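Local coordinates for protein glutamine amido transferase (Methylobacillus flagellatus, PDB 3M3P) that is a class-one glutamine amidotransferase by family, an alpha/beta protein whose central sheet is flanked by helices, at residues A80-V85 with D167-G172; L74-V79 with K97-E102; I86-G91 with H231-W236; F144-G149 with Q162-D167. All coordinates share one frame; numbering follows the deposited sequence. Where two conformers were deposited one is given.

Three of the four interactions draw on one unbroken run of chain: residues 74-79, 80-85 and 86-91 follow one another from helix 68-81 through strand 85-88 to the start of helix 90-98. Interactions 1 and 2 share helix 68-81, their centres about 10 Å apart, and interaction 4 meets interaction 1 at Asp167. Strands 85-88, 170-173 and 161-166 are adjacent in the central sheet and tie interactions 1, 3 and 4 together. Interaction 3, its centre about 16 Å from that of interaction 2, brings in helix 218-237. Together they illustrate how one sheet is packed by elements near in sequence (interactions 2 and 4) and far (1 and 3), around a strand that leads into a probable nucleophile elbow.

Interaction 1 (A80-V85 with D167-G172); sequences AQRVPV and DDLHIG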
loop_
_atom_site.group_PDB
_atom_site.type_symbol
_atom_site.label_atom_id
_atom_site.label_comp_id
_atom_site.label_asym_id
_atom_site.label_seq_id
_atom_site.Cartn_x
_atom_site.Cartn_y
_atom_site.Cartn_z
ATOM N N ALA A 80 -3.824 18.092 2.737
ATOM C CA ALA A 80 -4.225 19.513 2.699
ATOM C C ALA A 80 -4.056 20.143 1.321
ATOM O O ALA A 80 -4.873 21.002 0.920
ATOM C CB ALA A 80 -3.433 20.296 3.752
ATOM N N GLN A 81 -3.009 19.771 0.596
ATOM C CA GLN A 81 -2.652 20.362 -0.679
ATOM C C GLN A 81 -3.254 19.617 -1.874
ATOM O O GLN A 81 -2.962 19.943 -3.027
ATOM C CB GLN A 81 -1.114 20.474 -0.821
ATOM C CG GLN A 81 -0.498 21.464 0.132
ATOM C CD GLN A 81 -1.012 22.874 -0.161
ATOM O OE1 GLN A 81 -0.937 23.301 -1.319
ATOM N NE2 GLN A 81 -1.504 23.579 0.879
ATOM N N ARG A 82 -4.033 18.568 -1.597
ATOM C CA ARG A 82 -4.604 17.726 -2.651
ATOM C C ARG A 82 -3.571 17.052 -3.520
ATOM O O ARG A 82 -3.772 16.888 -4.746
ATOM C CB ARG A 82 -5.637 18.508 -3.512
ATOM C CG ARG A 82 -6.807 18.968 -2.623
ATOM C CD ARG A 82 -7.968 19.619 -3.368
ATOM N NE ARG A 82 -8.557 18.621 -4.246
ATOM C CZ ARG A 82 -9.343 17.611 -3.849
ATOM N NH1 ARG A 82 -9.723 17.482 -2.559
ATOM N NH2 ARG A 82 -9.778 16.733 -4.769
ATOM N N VAL A 83 -2.437 16.672 -2.940
ATOM C CA VAL A 83 -1.448 15.822 -3.599
ATOM C C VAL A 83 -1.873 14.388 -3.189
ATOM O O VAL A 83 -1.892 14.056 -1.999
ATOM C CB VAL A 83 -0.029 16.142 -3.095
ATOM C CG1 VAL A 83 0.972 15.128 -3.613
ATOM C CG2 VAL A 83 0.347 17.570 -3.518
ATOM N N PRO A 84 -2.301 13.565 -4.172
ATOM C CA PRO A 84 -2.820 12.261 -3.800
ATOM C C PRO A 84 -1.786 11.376 -3.121
ATOM O O PRO A 84 -0.605 11.389 -3.468
ATOM C CB PRO A 84 -3.245 11.659 -5.129
ATOM C CG PRO A 84 -2.320 12.266 -6.131
ATOM C CD PRO A 84 -2.125 13.661 -5.643
ATOM N N VAL A 85 -2.269 10.548 -2.199
ATOM C CA VAL A 85 -1.465 9.586 -1.456
ATOM C C VAL A 85 -1.979 8.196 -1.690
ATOM O O VAL A 85 -3.194 7.947 -1.640
ATOM C CB VAL A 85 -1.441 9.917 0.081
ATOM C CG1 VAL A 85 -0.468 8.970 0.822
ATOM C CG2 VAL A 85 -1.067 11.395 0.340
ATOM N N ASP A 167 -11.323 11.513 0.566
ATOM C CA ASP A 167 -11.449 12.758 -0.252
ATOM C C ASP A 167 -11.425 12.409 -1.781
ATOM O O ASP A 167 -10.999 13.267 -2.576
ATOM C CB ASP A 167 -10.327 13.799 0.050
ATOM C CG ASP A 167 -10.350 14.315 1.480
ATOM O OD1 ASP A 167 -11.465 14.310 2.028
ATOM O OD2 ASP A 167 -9.286 14.792 2.005
ATOM N N ASP A 168 -11.833 11.207 -2.191
ATOM C CA ASP A 168 -11.832 10.871 -3.624
ATOM C C ASP A 168 -10.433 10.895 -4.200
ATOM O O ASP A 168 -10.253 11.020 -5.419
ATOM C CB ASP A 168 -12.646 11.930 -4.405
ATOM C CG ASP A 168 -13.168 11.425 -5.718
ATOM O OD1 ASP A 168 -13.416 10.209 -5.814
ATOM O OD2 ASP A 168 -13.381 12.274 -6.631
ATOM N N LEU A 169 -9.417 10.836 -3.342
ATOM C CA LEU A 169 -8.047 11.103 -3.829
ATOM C C LEU A 169 -7.006 10.106 -3.313
ATOM O O LEU A 169 -6.088 9.758 -4.033
ATOM C CB LEU A 169 -7.637 12.514 -3.400
ATOM C CG LEU A 169 -6.856 13.475 -4.180
ATOM C CD1 LEU A 169 -7.113 13.440 -5.710
ATOM C CD2 LEU A 169 -7.080 14.928 -3.628
ATOM N N HIS A 170 -7.116 9.753 -2.046
ATOM C CA HIS A 170 -6.127 8.992 -1.314
ATOM C C HIS A 170 -6.667 7.603 -1.064
ATOM O O HIS A 170 -7.866 7.469 -0.764
ATOM C CB HIS A 170 -5.817 9.662 0.005
ATOM C CG HIS A 170 -5.639 11.141 -0.103
ATOM N ND1 HIS A 170 -4.581 11.708 -0.786
ATOM C CD2 HIS A 170 -6.474 12.153 0.246
ATOM C CE1 HIS A 170 -4.746 13.021 -0.777
ATOM N NE2 HIS A 170 -5.887 13.316 -0.158
ATOM N N ILE A 171 -5.829 6.595 -1.147
ATOM C CA ILE A 171 -6.267 5.244 -0.878
ATOM C C ILE A 171 -5.219 4.522 -0.046
ATOM O O ILE A 171 -4.012 4.584 -0.360
ATOM C CB ILE A 171 -6.689 4.490 -2.201
ATOM C CG1 ILE A 171 -7.338 3.152 -1.841
ATOM C CG2 ILE A 171 -5.518 4.308 -3.197
ATOM C CD1 ILE A 171 -8.083 2.463 -3.027
ATOM N N GLY A 172 -5.634 3.813 0.994
ATOM C CA GLY A 172 -4.757 3.015 1.821
ATOM C C GLY A 172 -5.193 1.585 1.831
ATOM O O GLY A 172 -6.408 1.318 1.916
#
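His170 meets Val85 with the rim of its imidazole: ND1 receives the backbone N-H of Val85, Val85 N to His170 ND1 being 2.9 Å. The donor lies only 3° out of the ring plane, although the bond is bent to 138° at the hydrogen. Beside it, Ile171 N donates to Val85 O at 3.0 Å, so Val85 is held at both backbone polar atoms, by a side chain at one and by the neighbouring strand at the other. This buried half is tightly packed. CE1 of His170 stands 3.3 Å from Val83 O, and Leu169 CB lies over the centre of the ring. Trp236 of helix 218-237 packs on Pro84 and Ile171.

The solvent side is looser, for Arg82 and Asp167 are exposed and their charges do not meet: Arg82 NH1 is 5.3 Å from Asp167 OD2. Arg82, at the Schellman motif that ends helix 68-81, crosses Leu169 at about a right angle, with Leu169 CD2 over one guanidinium face, 3.4 Å from Arg82 NH2.

A classic beta bulge sets Leu169 and His170 together opposite Leu166. Because ND1 accepts a bond, a neutral His170 would be expected to carry its proton on NE2.

Interaction 2 (L74-V79 with K97-E102); sequences LIRDAV and KAMGGE
Arg76 and Ala98 mark the closest backbone approach, 6.1 Å between their CA atoms, where the later half of helix 68-81 meets the end of helix 90-98. Residues 74-79 are helical throughout, whereas helix 90-98 stops at Ala98 and Met99 is the first residue to leave helical geometry. Gly100, with positive phi, is the C-prime residue of a Schellman motif in which Gly101 N bonds back to Ala96 O and Gly100 N to Lys97 O.

Near this helix end, Arg76 NH1 donates to Ala98 O over 3.2 Å. The bond is nearly straight, 165° at the hydrogen; it uses a lone pair in the carbonyl plane, and the acceptor lies close to the guanidinium plane. A positive group here would probably be favoured by the partial negative charge of a helix C-terminus. Beside the polar link, Ala98 CB presses against Ile75 CG2 at 3.5 Å. Selenomethionine Met99 bends at chi2 (-53°), which places its SE 3.9 Å from Val79 CG2; a second bend at chi3 places CE near Val79 CG1. These two side chains meet tip to tip, while those of Arg76 and Met99 slide past each other in opposite directions, Arg76 CG 4.0 Å from Met99 SE.

Around this helix-helix contact, Ile75 also packs on Leu52 and Met54 of strand 51-54, and Val79 and Met99 both reach Leu166 of strand 161-166, so the two helices meet against the central sheet.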
loop_
_atom_site.group_PDB
_atom_site.type_symbol
_atom_site.label_atom_id
_atom_site.label_comp_id
_atom_site.label_asym_id
_atom_site.label_seq_id
_atom_site.Cartn_x
_atom_site.Cartn_y
_atom_site.Cartn_z
ATOM N N LEU A 74 4.317 15.487 6.492
ATOM C CA LEU A 74 4.291 15.523 5.038
ATOM C C LEU A 74 3.020 14.900 4.451
ATOM O O LEU A 74 2.451 15.425 3.508
ATOM C CB LEU A 74 5.533 14.822 4.485
ATOM C CG LEU A 74 5.795 14.983 2.999
ATOM C CD1 LEU A 74 6.134 16.505 2.692
ATOM C CD2 LEU A 74 6.937 14.052 2.614
ATOM N N ILE A 75 2.574 13.785 5.032
ATOM C CA ILE A 75 1.309 13.167 4.600
ATOM C C ILE A 75 0.161 14.130 4.839
ATOM O O ILE A 75 -0.695 14.312 3.999
ATOM C CB ILE A 75 1.085 11.830 5.319
ATOM C CG1 ILE A 75 2.132 10.772 4.943
ATOM C CG2 ILE A 75 -0.338 11.312 4.991
ATOM C CD1 ILE A 75 2.234 9.677 5.993
ATOM N N ARG A 76 0.113 14.721 6.018
ATOM C CA ARG A 76 -0.897 15.736 6.293
ATOM C C ARG A 76 -0.868 16.848 5.287
ATOM O O ARG A 76 -1.932 17.315 4.813
ATOM C CB ARG A 76 -0.825 16.277 7.718
ATOM C CG ARG A 76 -1.262 15.216 8.709
ATOM C CD ARG A 76 -1.507 15.795 10.096
ATOM N NE ARG A 76 -0.246 16.063 10.676
ATOM C CZ ARG A 76 0.475 15.225 11.427
ATOM N NH1 ARG A 76 0.033 14.049 11.730
ATOM N NH2 ARG A 76 1.667 15.611 11.861
ATOM N N ASP A 77 0.337 17.307 4.937
ATOM C CA ASP A 77 0.459 18.378 3.953
ATOM C C ASP A 77 -0.077 17.922 2.562
ATOM O O ASP A 77 -0.709 18.703 1.857
ATOM C CB ASP A 77 1.906 18.831 3.806
ATOM C CG ASP A 77 2.467 19.603 4.956
ATOM O OD1 ASP A 77 1.712 19.998 5.887
ATOM O OD2 ASP A 77 3.717 19.847 4.867
ATOM N N ALA A 78 0.209 16.670 2.178
ATOM C CA ALA A 78 -0.292 16.151 0.908
ATOM C C ALA A 78 -1.830 16.228 0.914
ATOM O O ALA A 78 -2.446 16.692 -0.049
ATOM C CB ALA A 78 0.156 14.718 0.708
ATOM N N VAL A 79 -2.461 15.736 1.958
ATOM C CA VAL A 79 -3.931 15.759 2.022
ATOM C C VAL A 79 -4.445 17.185 1.985
ATOM O O VAL A 79 -5.365 17.511 1.226
ATOM C CB VAL A 79 -4.447 14.912 3.218
ATOM C CG1 VAL A 79 -5.981 15.011 3.381
ATOM C CG2 VAL A 79 -4.025 13.462 3.073
ATOM N N LYS A 97 -2.633 6.813 10.205
ATOM C CA LYS A 97 -2.126 7.433 11.443
ATOM C C LYS A 97 -1.948 8.935 11.282
ATOM O O LYS A 97 -2.319 9.685 12.182
ATOM C CB LYS A 97 -0.818 6.766 11.877
ATOM C CG LYS A 97 -0.363 7.248 13.237
ATOM C CD LYS A 97 0.497 6.240 14.042
ATOM C CE LYS A 97 0.634 6.744 15.509
ATOM N NZ LYS A 97 1.639 5.953 16.266
ATOM N N ALA A 98 -1.379 9.365 10.152
ATOM C CA ALA A 98 -1.186 10.794 9.890
ATOM C C ALA A 98 -2.520 11.549 9.998
ATOM O O ALA A 98 -2.546 12.668 10.486
ATOM C CB ALA A 98 -0.600 11.017 8.514
HETATM N N MSE A 99 -3.600 10.908 9.541
HETATM C CA MSE A 99 -4.925 11.512 9.545
HETATM C C MSE A 99 -5.740 11.264 10.779
HETATM O O MSE A 99 -6.943 11.630 10.813
HETATM C CB MSE A 99 -5.663 11.109 8.274
HETATM C CG MSE A 99 -4.908 11.511 7.049
HETATM SE SE MSE A 99 -4.368 13.398 6.910
HETATM C CE MSE A 99 -6.107 14.144 7.135
ATOM N N GLY A 100 -5.133 10.687 11.807
ATOM C CA GLY A 100 -5.773 10.577 13.093
ATOM C C GLY A 100 -6.204 9.183 13.480
ATOM O O GLY A 100 -6.773 8.999 14.564
ATOM N N GLY A 101 -5.997 8.208 12.620
ATOM C CA GLY A 101 -6.252 6.840 12.951
ATOM C C GLY A 101 -5.171 6.255 13.869
ATOM O O GLY A 101 -4.122 6.857 14.163
ATOM N N GLU A 102 -5.409 5.030 14.321
ATOM C CA GLU A 102 -4.483 4.317 15.219
ATOM C C GLU A 102 -4.135 2.959 14.603
ATOM O O GLU A 102 -4.901 2.410 13.786
ATOM C CB GLU A 102 -5.121 4.085 16.612
ATOM C CG GLU A 102 -6.400 3.259 16.603
ATOM C CD GLU A 102 -7.030 3.030 17.956
ATOM O OE1 GLU A 102 -6.419 3.379 18.995
ATOM O OE2 GLU A 102 -8.140 2.473 17.944
#

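Interaction 3 (I86-G91 with H231-W236); sequences IGHCLG and HVYARW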
loop_
_atom_site.group_PDB
_atom_site.type_symbol
_atom_site.label_atom_id
_atom_site.label_comp_id
_atom_site.label_asym_id
_atom_site.label_seq_id
_atom_site.Cartn_x
_atom_site.Cartn_y
_atom_site.Cartn_z
ATOM N N ILE A 86 -1.072 7.249 -1.899
ATOM C CA ILE A 86 -1.413 5.819 -1.949
ATOM C C ILE A 86 -0.499 5.081 -0.993
ATOM O O ILE A 86 0.721 5.280 -1.009
ATOM C CB ILE A 86 -1.403 5.239 -3.408
ATOM C CG1 ILE A 86 -1.848 3.771 -3.381
ATOM C CG2 ILE A 86 -0.029 5.409 -4.073
ATOM C CD1 ILE A 86 -2.255 3.177 -4.758
ATOM N N GLY A 87 -1.050 4.207 -0.125
ATOM C CA GLY A 87 -0.243 3.488 0.848
ATOM C C GLY A 87 -0.488 2.014 0.809
ATOM O O GLY A 87 -1.661 1.562 0.762
ATOM N N HIS A 88 0.601 1.264 0.811
ATOM C CA HIS A 88 0.602 -0.183 0.718
ATOM C C HIS A 88 1.108 -0.750 2.084
ATOM O O HIS A 88 2.250 -0.513 2.428
ATOM C CB HIS A 88 1.605 -0.673 -0.379
ATOM C CG HIS A 88 1.385 -0.147 -1.786
ATOM N ND1 HIS A 88 1.766 1.116 -2.199
ATOM C CD2 HIS A 88 0.851 -0.751 -2.879
ATOM C CE1 HIS A 88 1.507 1.231 -3.502
ATOM N NE2 HIS A 88 0.950 0.111 -3.930
ATOM N N CYS A 89 0.280 -1.517 2.807
ATOM C CA CYS A 89 0.639 -2.129 4.067
ATOM C C CYS A 89 1.068 -1.079 5.095
ATOM O O CYS A 89 0.237 -0.251 5.438
ATOM C CB CYS A 89 1.644 -3.221 3.790
ATOM S SG CYS A 89 1.826 -4.429 5.229
ATOM N N LEU A 90 2.334 -1.032 5.561
ATOM C CA LEU A 90 2.773 0.060 6.421
ATOM C C LEU A 90 2.349 1.418 5.839
ATOM O O LEU A 90 1.928 2.318 6.568
ATOM C CB LEU A 90 4.298 0.069 6.632
ATOM C CG LEU A 90 4.898 1.215 7.477
ATOM C CD1 LEU A 90 4.325 1.171 8.916
ATOM C CD2 LEU A 90 6.458 1.088 7.470
ATOM N N GLY A 91 2.493 1.619 4.531
ATOM C CA GLY A 91 2.077 2.878 3.939
ATOM C C GLY A 91 0.600 3.188 4.166
ATOM O O GLY A 91 0.245 4.347 4.401
ATOM N N HIS A 231 -6.359 -1.546 -12.144
ATOM C CA HIS A 231 -7.554 -0.725 -12.071
ATOM C C HIS A 231 -7.405 0.343 -10.950
ATOM O O HIS A 231 -7.702 1.512 -11.147
ATOM C CB HIS A 231 -8.771 -1.621 -11.755
ATOM C CG HIS A 231 -10.062 -0.885 -11.734
ATOM N ND1 HIS A 231 -10.527 -0.162 -10.646
ATOM C CD2 HIS A 231 -10.999 -0.757 -12.706
ATOM C CE1 HIS A 231 -11.672 0.408 -10.980
ATOM N NE2 HIS A 231 -11.994 0.031 -12.207
ATOM N N VAL A 232 -6.949 -0.076 -9.774
ATOM C CA VAL A 232 -6.727 0.865 -8.667
ATOM C C VAL A 232 -5.734 1.938 -9.096
ATOM O O VAL A 232 -5.962 3.102 -8.879
ATOM C CB VAL A 232 -6.197 0.134 -7.418
ATOM C CG1 VAL A 232 -5.821 1.109 -6.324
ATOM C CG2 VAL A 232 -7.241 -0.902 -6.910
ATOM N N TYR A 233 -4.595 1.538 -9.660
ATOM C CA TYR A 233 -3.533 2.493 -9.986
ATOM C C TYR A 233 -3.998 3.461 -11.054
ATOM O O TYR A 233 -3.730 4.663 -10.986
ATOM C CB TYR A 233 -2.266 1.767 -10.401
ATOM C CG TYR A 233 -1.576 0.965 -9.318
ATOM C CD1 TYR A 233 -1.596 1.363 -7.984
ATOM C CD2 TYR A 233 -0.839 -0.142 -9.651
ATOM C CE1 TYR A 233 -0.880 0.638 -7.026
ATOM C CE2 TYR A 233 -0.136 -0.880 -8.686
ATOM C CZ TYR A 233 -0.135 -0.443 -7.408
ATOM O OH TYR A 233 0.574 -1.135 -6.410
ATOM N N ALA A 234 -4.729 2.962 -12.044
ATOM C CA ALA A 234 -5.293 3.829 -13.076
ATOM C C ALA A 234 -6.239 4.857 -12.498
ATOM O O ALA A 234 -6.233 6.019 -12.919
ATOM C CB ALA A 234 -5.977 2.971 -14.174
ATOM N N ARG A 235 -7.062 4.479 -11.541
ATOM C CA ARG A 235 -7.933 5.464 -10.887
ATOM C C ARG A 235 -7.096 6.448 -10.098
ATOM O O ARG A 235 -7.318 7.652 -10.151
ATOM C CB ARG A 235 -8.931 4.773 -9.988
ATOM C CG ARG A 235 -9.872 5.677 -9.225
ATOM C CD ARG A 235 -10.641 6.661 -10.117
ATOM N NE ARG A 235 -11.443 7.529 -9.250
ATOM C CZ ARG A 235 -10.943 8.605 -8.675
ATOM N NH1 ARG A 235 -9.688 8.952 -8.930
ATOM N NH2 ARG A 235 -11.670 9.319 -7.868
ATOM N N TRP A 236 -6.134 5.952 -9.334
ATOM C CA TRP A 236 -5.346 6.814 -8.473
ATOM C C TRP A 236 -4.567 7.901 -9.220
ATOM O O TRP A 236 -4.541 9.059 -8.805
ATOM C CB TRP A 236 -4.378 5.948 -7.644
ATOM C CG TRP A 236 -3.632 6.794 -6.661
ATOM C CD1 TRP A 236 -4.129 7.269 -5.494
ATOM C CD2 TRP A 236 -2.300 7.262 -6.751
ATOM N NE1 TRP A 236 -3.184 8.035 -4.841
ATOM C CE2 TRP A 236 -2.044 8.035 -5.597
ATOM C CE3 TRP A 236 -1.302 7.131 -7.715
ATOM C CZ2 TRP A 236 -0.823 8.690 -5.393
ATOM C CZ3 TRP A 236 -0.080 7.740 -7.478
ATOM C CH2 TRP A 236 0.140 8.503 -6.356
#
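The strand that enters a probable nucleophile elbow, the Gly87-Cys89-Gly91 turn, sets Ile86 and His88 against Tyr233 and Trp236 of helix 218-237. Such an elbow is a tight strand-turn-helix passage, and Cys89 has the positive phi (58°) that goes with its strain. Strand 86-88 and helix segment 231-236 run roughly antiparallel, their axes 11.4 Å apart, and buried side chains fill the interval.

Ile86 supplies the apolar part by dividing its branches. Its CG2 sits over the six-membered ring of Trp236, 3.7 Å from the centroid, in a CH-pi contact, while Ile86 CB lies over the same face, 3.6 Å from Trp236 CE2. CG1 is anti to the backbone N (chi1 -177°), and chi2, also extended, sets Ile86 CD1 at the rim of Tyr233, 3.7 Å from Tyr233 CE1, and more loosely near Val232 CG1.

His88 is held at both ring nitrogens: ND1 bonds to Met54 O on the neighbouring strand, and NE2 is turned to the helix. The histidine and tyrosine reach toward each other tip to tip, neither ring over the other. His88 NE2 and Tyr233 OH share a hydrogen bond of 2.8 Å, each partner near the other's ring plane.

Interaction 4 (F144-G149 with Q162-D167); sequences FSIPPG and QAYVLD
Phe144 and Tyr164 form a T-shaped pair: the CD2-CE2 edge of the tyrosine points at the face of the phenylalanine, with ring planes at 89° and centroids 5.0 Å apart. The nearest atoms, Phe144 CE1 and Tyr164 CD2, are 3.4 Å apart. Pro147 reaches over a face of the tyrosine with CG and CD, crossing it at about a right angle, Pro147 CD 3.7 Å from the Tyr164 ring centroid and almost on the ring normal, in a CH-pi contact. Tyr164 is thus met at its edge by one residue of the loop and over a face by another. Ile146 adds a more distant touch, CD1 to Tyr164 CB at 4.2 Å.

Farther along, the contact turns more polar. Leu166 CD1 rests 3.4 Å from Gly149 O, and this carbonyl also takes a bond of 2.6 Å from a water that accepts in turn from Asp167 N. A second water donates to Asp167 OD1 and makes only a weak bond to Gly149 O.

The hydroxyl of Tyr164 is anchored on Gly92 O, and both rings touch Ala96 of helix 90-98. The loop is held from outside as well: Ser145 OG bonds to Glu102 N, and Phe144 O accepts from Asn161 ND2. Residues 144-149 run 29° from the direction of residues 162-166, roughly alongside strand 161-166. Through the T-shaped pair and the proline CH-pi contact, the connection between strands 142-144 and 150-156 packs over one face of the central sheet of the alpha/beta fold, beside helix 90-98.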
loop_
_atom_site.group_PDB
_atom_site.type_symbol
_atom_site.label_atom_id
_atom_site.label_comp_id
_atom_site.label_asym_id
_atom_site.label_seq_id
_atom_site.Cartn_x
_atom_site.Cartn_y
_atom_site.Cartn_z
ATOM N N PHE A 144 -4.813 -0.824 10.797
ATOM C CA PHE A 144 -5.245 0.563 10.986
ATOM C C PHE A 144 -6.718 0.647 11.309
ATOM O O PHE A 144 -7.515 -0.158 10.786
ATOM C CB PHE A 144 -4.919 1.458 9.787
ATOM C CG PHE A 144 -5.302 0.911 8.429
ATOM C CD1 PHE A 144 -6.627 0.852 8.019
ATOM C CD2 PHE A 144 -4.331 0.440 7.535
ATOM C CE1 PHE A 144 -6.954 0.315 6.755
ATOM C CE2 PHE A 144 -4.682 -0.061 6.279
ATOM C CZ PHE A 144 -5.989 -0.115 5.891
ATOM N N SER A 145 -7.089 1.626 12.142
ATOM C CA SER A 145 -8.478 2.089 12.156
ATOM C C SER A 145 -8.752 2.909 10.909
ATOM O O SER A 145 -7.849 3.436 10.263
ATOM C CB SER A 145 -8.765 2.921 13.385
ATOM O OG SER A 145 -8.038 4.086 13.433
ATOM N N ILE A 146 -10.035 2.996 10.552
ATOM C CA ILE A 146 -10.434 3.812 9.423
ATOM C C ILE A 146 -10.241 5.299 9.828
ATOM O O ILE A 146 -10.820 5.753 10.811
ATOM C CB ILE A 146 -11.905 3.557 9.016
ATOM C CG1 ILE A 146 -12.142 2.062 8.684
ATOM C CG2 ILE A 146 -12.322 4.394 7.788
ATOM C CD1 ILE A 146 -11.265 1.529 7.560
ATOM N N PRO A 147 -9.420 6.079 9.092
ATOM C CA PRO A 147 -9.187 7.432 9.545
ATOM C C PRO A 147 -10.446 8.293 9.390
ATOM O O PRO A 147 -11.320 8.014 8.558
ATOM C CB PRO A 147 -8.102 7.945 8.625
ATOM C CG PRO A 147 -8.000 6.976 7.521
ATOM C CD PRO A 147 -8.606 5.719 7.896
ATOM N N PRO A 148 -10.572 9.347 10.217
ATOM C CA PRO A 148 -11.710 10.249 10.078
ATOM C C PRO A 148 -11.840 10.851 8.658
ATOM O O PRO A 148 -10.857 11.218 7.977
ATOM C CB PRO A 148 -11.471 11.321 11.173
ATOM C CG PRO A 148 -10.118 11.061 11.743
ATOM C CD PRO A 148 -9.599 9.776 11.230
ATOM N N GLY A 149 -13.096 10.834 8.185
ATOM C CA GLY A 149 -13.451 11.336 6.878
ATOM C C GLY A 149 -13.261 10.282 5.787
ATOM O O GLY A 149 -13.641 10.544 4.656
ATOM N N GLN A 162 -9.278 -3.597 5.463
ATOM C CA GLN A 162 -8.371 -3.829 4.363
ATOM C C GLN A 162 -8.064 -2.608 3.501
ATOM O O GLN A 162 -6.940 -2.495 2.967
ATOM C CB GLN A 162 -8.779 -4.999 3.462
ATOM C CG GLN A 162 -8.819 -6.317 4.156
ATOM C CD GLN A 162 -7.450 -6.877 4.428
ATOM O OE1 GLN A 162 -6.453 -6.423 3.873
ATOM N NE2 GLN A 162 -7.418 -7.921 5.202
ATOM N N ALA A 163 -9.000 -1.705 3.283
ATOM C CA ALA A 163 -8.752 -0.518 2.418
ATOM C C ALA A 163 -9.761 0.541 2.767
ATOM O O ALA A 163 -10.907 0.276 3.226
ATOM C CB ALA A 163 -8.767 -0.876 0.940
ATOM N N TYR A 164 -9.379 1.773 2.547
ATOM C CA TYR A 164 -10.256 2.926 2.684
ATOM C C TYR A 164 -9.846 3.941 1.623
ATOM O O TYR A 164 -8.694 3.939 1.164
ATOM C CB TYR A 164 -10.154 3.567 4.101
ATOM C CG TYR A 164 -8.760 3.994 4.440
ATOM C CD1 TYR A 164 -8.224 5.234 3.999
ATOM C CD2 TYR A 164 -7.904 3.120 5.093
ATOM C CE1 TYR A 164 -6.898 5.535 4.208
ATOM C CE2 TYR A 164 -6.568 3.438 5.335
ATOM C CZ TYR A 164 -6.082 4.630 4.889
ATOM O OH TYR A 164 -4.747 4.967 5.057
ATOM N N VAL A 165 -10.751 4.866 1.304
ATOM C CA VAL A 165 -10.467 6.005 0.429
ATOM C C VAL A 165 -10.821 7.286 1.129
ATOM O O VAL A 165 -11.805 7.351 1.880
ATOM C CB VAL A 165 -11.160 5.920 -0.982
ATOM C CG1 VAL A 165 -10.487 4.843 -1.901
ATOM C CG2 VAL A 165 -12.696 5.719 -0.866
ATOM N N LEU A 166 -10.020 8.306 0.927
ATOM C CA LEU A 166 -10.190 9.626 1.544
ATOM C C LEU A 166 -10.265 10.703 0.503
ATOM O O LEU A 166 -9.396 10.805 -0.365
ATOM C CB LEU A 166 -9.071 9.908 2.518
ATOM C CG LEU A 166 -9.078 11.207 3.283
ATOM C CD1 LEU A 166 -10.317 11.325 4.191
ATOM C CD2 LEU A 166 -7.743 11.354 4.030
ATOM N N ASP A 167 -11.323 11.513 0.566
ATOM C CA ASP A 167 -11.449 12.758 -0.252
ATOM C C ASP A 167 -11.425 12.409 -1.781
ATOM O O ASP A 167 -10.999 13.267 -2.576
ATOM C CB ASP A 167 -10.327 13.799 0.050
ATOM C CG ASP A 167 -10.350 14.315 1.480
ATOM O OD1 ASP A 167 -11.465 14.310 2.028
ATOM O OD2 ASP A 167 -9.286 14.792 2.005
HETATM O O HOH W 1 -13.723 10.627 2.011
HETATM O O HOH W 2 -12.809 13.795 4.283
#